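PDB 1IS3: congerin II from Conger myriaster, which binds beta-galactosides such as lactose as a homodimeric galectin of the conger eel, although its physiological role is not yet known. Local coordinates for residues L17-V22 and F30-G35; L58-L63 and F97-S102. All blocks are in the same frame, centred on the assembly; numbering follows the deposited sequence.

Contact 1. Residues L17-V22 and F30-G35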
loop_
_atom_site.group_PDB
_atom_site.type_symbol
_atom_site.label_atom_id
_atom_site.label_comp_id
_atom_site.label_asym_id
_atom_site.label_seq_id
_atom_site.Cartn_x
_atom_site.Cartn_y
_atom_site.Cartn_z
ATOM N N LEU A 17 -2.153 7.750 7.952
ATOM C CA LEU A 17 -1.653 6.419 7.629
ATOM C C LEU A 17 -1.887 5.538 8.851
ATOM O O LEU A 17 -1.349 5.859 9.943
ATOM C CB LEU A 17 -0.157 6.455 7.359
ATOM C CG LEU A 17 0.584 5.111 7.255
ATOM C CD1 LEU A 17 0.048 4.339 6.040
ATOM C CD2 LEU A 17 2.104 5.339 7.193
ATOM N N THR A 18 -2.650 4.450 8.727
ATOM C CA THR A 18 -2.772 3.488 9.817
ATOM C C THR A 18 -2.291 2.142 9.302
ATOM O O THR A 18 -2.732 1.690 8.239
ATOM C CB THR A 18 -4.206 3.344 10.278
ATOM O OG1 THR A 18 -4.577 4.651 10.725
ATOM C CG2 THR A 18 -4.393 2.326 11.399
ATOM N N VAL A 19 -1.333 1.545 10.006
ATOM C CA VAL A 19 -0.831 0.224 9.649
ATOM C C VAL A 19 -1.045 -0.703 10.834
ATOM O O VAL A 19 -1.017 -0.261 11.990
ATOM C CB VAL A 19 0.689 0.198 9.295
ATOM C CG1 VAL A 19 0.904 0.881 7.943
ATOM C CG2 VAL A 19 1.523 0.917 10.356
ATOM N N GLY A 20 -1.343 -1.969 10.549
ATOM C CA GLY A 20 -1.499 -2.976 11.578
ATOM C C GLY A 20 -0.601 -4.136 11.214
ATOM O O GLY A 20 -0.311 -4.372 10.029
ATOM N N GLY A 21 -0.147 -4.853 12.232
ATOM C CA GLY A 21 0.698 -5.964 11.964
ATOM C C GLY A 21 0.928 -6.809 13.200
ATOM O O GLY A 21 0.227 -6.692 14.207
ATOM N N VAL A 22 1.907 -7.688 13.059
ATOM C CA VAL A 22 2.209 -8.671 14.088
ATOM C C VAL A 22 3.720 -8.720 14.250
ATOM O O VAL A 22 4.461 -8.800 13.251
ATOM C CB VAL A 22 1.740 -10.123 13.703
ATOM C CG1 VAL A 22 1.934 -11.061 14.912
ATOM C CG2 VAL A 22 0.293 -10.133 13.275
ATOM N N PHE A 30 12.094 -4.173 14.588
ATOM C CA PHE A 30 11.488 -3.957 13.268
ATOM C C PHE A 30 11.270 -2.445 13.164
ATOM O O PHE A 30 11.169 -1.747 14.190
ATOM C CB PHE A 30 10.144 -4.677 13.080
ATOM C CG PHE A 30 8.949 -4.153 13.864
ATOM C CD1 PHE A 30 8.731 -4.590 15.184
ATOM C CD2 PHE A 30 8.074 -3.219 13.272
ATOM C CE1 PHE A 30 7.642 -4.081 15.918
ATOM C CE2 PHE A 30 6.996 -2.727 14.012
ATOM C CZ PHE A 30 6.785 -3.151 15.335
ATOM N N SER A 31 11.179 -1.893 11.961
ATOM C CA SER A 31 10.934 -0.459 11.843
ATOM C C SER A 31 9.809 -0.124 10.879
ATOM O O SER A 31 9.553 -0.916 9.970
ATOM C CB SER A 31 12.201 0.268 11.383
ATOM O OG SER A 31 12.757 -0.151 10.146
ATOM N N ILE A 32 9.200 1.039 11.059
ATOM C CA ILE A 32 8.258 1.595 10.105
ATOM C C ILE A 32 9.017 2.824 9.537
ATOM O O ILE A 32 9.597 3.642 10.285
ATOM C CB ILE A 32 6.947 2.024 10.828
ATOM C CG1 ILE A 32 6.247 0.775 11.419
ATOM C CG2 ILE A 32 6.042 2.802 9.834
ATOM C CD1 ILE A 32 5.189 1.131 12.539
ATOM N N ASN A 33 8.987 2.994 8.218
ATOM C CA ASN A 33 9.801 4.010 7.544
ATOM C C ASN A 33 8.954 4.814 6.561
ATOM O O ASN A 33 8.190 4.186 5.813
ATOM C CB ASN A 33 10.940 3.335 6.768
ATOM C CG ASN A 33 11.817 2.516 7.683
ATOM O OD1 ASN A 33 12.655 3.085 8.366
ATOM N ND2 ASN A 33 11.635 1.210 7.818
ATOM N N VAL A 34 9.028 6.132 6.570
ATOM C CA VAL A 34 8.273 6.998 5.682
ATOM C C VAL A 34 9.349 7.843 4.989
ATOM O O VAL A 34 10.186 8.465 5.656
ATOM C CB VAL A 34 7.310 7.887 6.512
ATOM C CG1 VAL A 34 6.607 8.895 5.625
ATOM C CG2 VAL A 34 6.248 7.010 7.193
ATOM N N GLY A 35 9.398 7.857 3.666
ATOM C CA GLY A 35 10.374 8.671 2.958
ATOM C C GLY A 35 10.205 8.569 1.449
ATOM O O GLY A 35 9.073 8.559 0.928
#
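Leu17 and Val19 pack against Val34 and Ile32 in a purely apolar contact between the two sheets of the galectin beta sandwich. Strand 17-23 belongs to the sheet that also holds strands 85-92 and 127-134, and strand 29-34 to the sheet of strands 40-48 and 57-64. The CA atoms of Val19 and Ile32 stand 9.2 Å apart, a sheet-to-sheet spacing too wide for backbone pairing. The matched residues, Leu17 with Val34 and Val19 with Ile32, run in opposite order along the two strands, and the second pair of CA atoms, those of Leu17 and Val34, lies 10.1 Å apart. Only branch ends meet. Val19 CG2 comes to 4.3 Å from Ile32 CD1, which is carried across the interior because the Ile32 chain is extended beyond CG1 (chi2 162°). Two residues along, Leu17 CD2 meets Val34 CG2 at 4.5 Å. On the opposite face of strand 29-34, Asn33 ND2 donates to Ser31 OG at 2.9 Å with an N-H...O angle of 161°; the hydroxyl lies slightly out of the amide plane, and Asn33 OD1 is bonded to His44 of the glycan pocket. Leu17 also lies on Val132 and Ile121, while Ile32 touches His47 and Thr88, so both sheets contribute neighbours to these two. Along 31-34 Ile32 and Val34 face strand 17-23 while Ser31 and Asn33 face the other way, as in a beta sandwich. With 109 Å² buried in all and every approach above 4 Å, cohesion here rests on dispersion and exclusion of water, a soft contact without directional bonds.

Contact 2. Residues L58-L63 and F97-S102; sequences LVLNSL and FYIQLS. With GAL (beta-D-galactopyranose), chain B.
Leu60 and Ile99 meet because CG of Leu60 and CG1 of Ile99 each stand anti to the carbonyl carbon of their own residue (chi1 -67° for Leu60, -59° for Ile99), and beyond those carbons both chains depart from ideal staggering. The result is a tip-to-tip approach, Leu60 CD2 to Ile99 CD1 at 3.6 Å, about as near as two methyl groups come. Two residues away in each segment, Leu58 CD1 meets Leu101 CD2 at 4.2 Å in a looser version of the same junction, Leu101 lying just past the end of strand 96-100. The pairs run in opposite order along the two segments, and the CA atoms of Leu58 and Leu101 are 11.0 Å apart, so side chains alone span the interior.

Val59 and Asn61 face the sugar. Asn61 ND2 donates to O6 of the bound galactose at 2.8 Å in a nearly straight bond (N-H...O 173°), and Val59 CG1 lies 4.1 Å from that same O6. The amide is held at several points: ND2 also bonds to Gln70 O, OD1 accepts from Arg112, and Ser62 N reaches OD1 at 2.9 Å from well out of the carbonyl plane, a bent bond. These ties probably hold the amide's rotation, with ND2 turned to the sugar. His44, Arg29, Arg48, Tyr51 and Glu72 are also hydrogen-bonded to the galactose, making Asn61 one member of the galectin carbohydrate site.

Strand 57-64 thus divides its work, glycan on one face and core on the other. On the core side Leu60 also rests on Val107 and Phe109 of strand 106-110, Leu58 and Ile99 share Met45 of strand 40-48, and Leu101 touches Lys77 and Pro79 from loops.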
loop_
_atom_site.group_PDB
_atom_site.type_symbol
_atom_site.label_atom_id
_atom_site.label_comp_id
_atom_site.label_asym_id
_atom_site.label_seq_id
_atom_site.Cartn_x
_atom_site.Cartn_y
_atom_site.Cartn_z
ATOM N N LEU A 58 12.005 2.661 21.760
ATOM C CA LEU A 58 11.756 3.160 20.425
ATOM C C LEU A 58 12.889 4.108 20.067
ATOM O O LEU A 58 13.296 4.912 20.905
ATOM C CB LEU A 58 10.434 3.949 20.299
ATOM C CG LEU A 58 9.100 3.182 20.333
ATOM C CD1 LEU A 58 7.954 4.213 20.202
ATOM C CD2 LEU A 58 9.018 2.153 19.228
ATOM N N VAL A 59 13.420 4.025 18.855
ATOM C CA VAL A 59 14.451 4.947 18.409
ATOM C C VAL A 59 13.941 5.576 17.106
ATOM O O VAL A 59 13.551 4.852 16.165
ATOM C CB VAL A 59 15.778 4.177 18.173
ATOM C CG1 VAL A 59 16.863 5.105 17.600
ATOM C CG2 VAL A 59 16.268 3.610 19.517
ATOM N N LEU A 60 13.921 6.910 17.034
ATOM C CA LEU A 60 13.463 7.634 15.855
ATOM C C LEU A 60 14.606 8.429 15.217
ATOM O O LEU A 60 15.448 9.011 15.927
ATOM C CB LEU A 60 12.333 8.587 16.238
ATOM C CG LEU A 60 11.083 7.819 16.677
ATOM C CD1 LEU A 60 11.094 7.672 18.193
ATOM C CD2 LEU A 60 9.856 8.539 16.186
ATOM N N ASN A 61 14.672 8.440 13.888
ATOM C CA ASN A 61 15.727 9.167 13.199
ATOM C C ASN A 61 15.399 9.390 11.724
ATOM O O ASN A 61 14.360 8.916 11.247
ATOM C CB ASN A 61 17.049 8.388 13.337
ATOM C CG ASN A 61 18.327 9.246 13.300
ATOM O OD1 ASN A 61 18.320 10.408 12.918
ATOM N ND2 ASN A 61 19.476 8.705 13.650
ATOM N N SER A 62 16.200 10.175 11.010
ATOM C CA SER A 62 16.070 10.360 9.583
ATOM C C SER A 62 17.387 9.902 8.967
ATOM O O SER A 62 18.474 9.949 9.595
ATOM C CB SER A 62 15.790 11.826 9.314
ATOM O OG SER A 62 16.843 12.622 9.853
ATOM N N LEU A 63 17.280 9.472 7.714
ATOM C CA LEU A 63 18.374 8.958 6.931
ATOM C C LEU A 63 18.435 9.809 5.682
ATOM O O LEU A 63 17.419 9.932 4.979
ATOM C CB LEU A 63 18.130 7.506 6.543
ATOM C CG LEU A 63 19.148 6.822 5.650
ATOM C CD1 LEU A 63 20.486 6.687 6.345
ATOM C CD2 LEU A 63 18.672 5.421 5.353
ATOM N N PHE A 97 6.018 15.114 12.771
ATOM C CA PHE A 97 5.312 13.840 12.609
ATOM C C PHE A 97 4.623 13.509 13.931
ATOM O O PHE A 97 5.233 13.565 14.997
ATOM C CB PHE A 97 6.211 12.642 12.298
ATOM C CG PHE A 97 6.768 12.703 10.871
ATOM C CD1 PHE A 97 6.079 12.058 9.846
ATOM C CD2 PHE A 97 7.967 13.367 10.616
ATOM C CE1 PHE A 97 6.589 12.072 8.556
ATOM C CE2 PHE A 97 8.480 13.383 9.321
ATOM C CZ PHE A 97 7.786 12.735 8.297
ATOM N N TYR A 98 3.343 13.177 13.841
ATOM C CA TYR A 98 2.525 12.815 14.998
ATOM C C TYR A 98 2.224 11.320 14.894
ATOM O O TYR A 98 1.536 10.894 13.939
ATOM C CB TYR A 98 1.226 13.617 14.972
ATOM C CG TYR A 98 1.452 15.093 15.222
ATOM C CD1 TYR A 98 1.414 15.985 14.150
ATOM C CD2 TYR A 98 1.653 15.541 16.530
ATOM C CE1 TYR A 98 1.566 17.363 14.371
ATOM C CE2 TYR A 98 1.802 16.916 16.759
ATOM C CZ TYR A 98 1.750 17.804 15.679
ATOM O OH TYR A 98 1.858 19.161 15.879
ATOM N N ILE A 99 2.735 10.553 15.853
ATOM C CA ILE A 99 2.606 9.107 15.843
ATOM C C ILE A 99 1.747 8.698 17.035
ATOM O O ILE A 99 1.987 9.181 18.153
ATOM C CB ILE A 99 4.024 8.466 15.933
ATOM C CG1 ILE A 99 4.929 8.887 14.786
ATOM C CG2 ILE A 99 3.879 6.958 15.849
ATOM C CD1 ILE A 99 6.368 9.102 15.271
ATOM N N GLN A 100 0.780 7.805 16.832
ATOM C CA GLN A 100 -0.028 7.302 17.933
ATOM C C GLN A 100 0.149 5.802 17.977
ATOM O O GLN A 100 0.077 5.111 16.957
ATOM C CB GLN A 100 -1.477 7.658 17.734
ATOM C CG GLN A 100 -2.266 7.210 18.978
ATOM C CD GLN A 100 -3.438 8.130 19.332
ATOM O OE1 GLN A 100 -3.824 8.263 20.502
ATOM N NE2 GLN A 100 -4.056 8.841 18.375
ATOM N N LEU A 101 0.518 5.300 19.156
ATOM C CA LEU A 101 0.800 3.879 19.372
ATOM C C LEU A 101 -0.488 3.086 19.677
ATOM O O LEU A 101 -1.555 3.689 19.873
ATOM C CB LEU A 101 1.832 3.735 20.522
ATOM C CG LEU A 101 3.079 4.613 20.416
ATOM C CD1 LEU A 101 3.944 4.416 21.638
ATOM C CD2 LEU A 101 3.843 4.271 19.126
ATOM N N SER A 102 -0.394 1.740 19.737
ATOM C CA SER A 102 -1.533 0.819 19.994
ATOM C C SER A 102 -2.309 1.139 21.271
ATOM O O SER A 102 -3.544 1.051 21.294
ATOM C CB SER A 102 -1.078 -0.664 20.132
ATOM O OG SER A 102 -0.037 -1.121 19.252
HETATM C C1 GAL B . 21.452 2.493 14.116
HETATM C C2 GAL B . 20.913 1.309 13.323
HETATM C C3 GAL B . 20.122 1.786 12.114
HETATM C C4 GAL B . 19.042 2.781 12.550
HETATM C C5 GAL B . 19.696 3.909 13.337
HETATM C C6 GAL B . 18.699 4.918 13.840
HETATM O O2 GAL B . 21.992 0.504 12.890
HETATM O O3 GAL B . 19.524 0.672 11.470
HETATM O O4 GAL B . 18.057 2.138 13.351
HETATM O O5 GAL B . 20.386 3.380 14.484
HETATM O O6 GAL B . 19.355 5.987 14.497
#

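Overall arrangement
From the N terminus, the chain runs through strand 17-23 of one sheet, turns, and enters strand 29-34 of the other, where contact 1 closes a short loop between sheets. Strand 40-48 follows, pairing with both 29-34 and 57-64, and so links the halves of the two contacts that lie in this second sheet. Contact 2 then closes a far longer excursion: after strand 68-75 the chain crosses back to the first sheet at 85-92, and 97-102 follows beside it. The contacts follow one another in series. Their centres are 10 Å apart and their nearest atoms about 4 Å, so they form neighbouring bridges between the same two sheets.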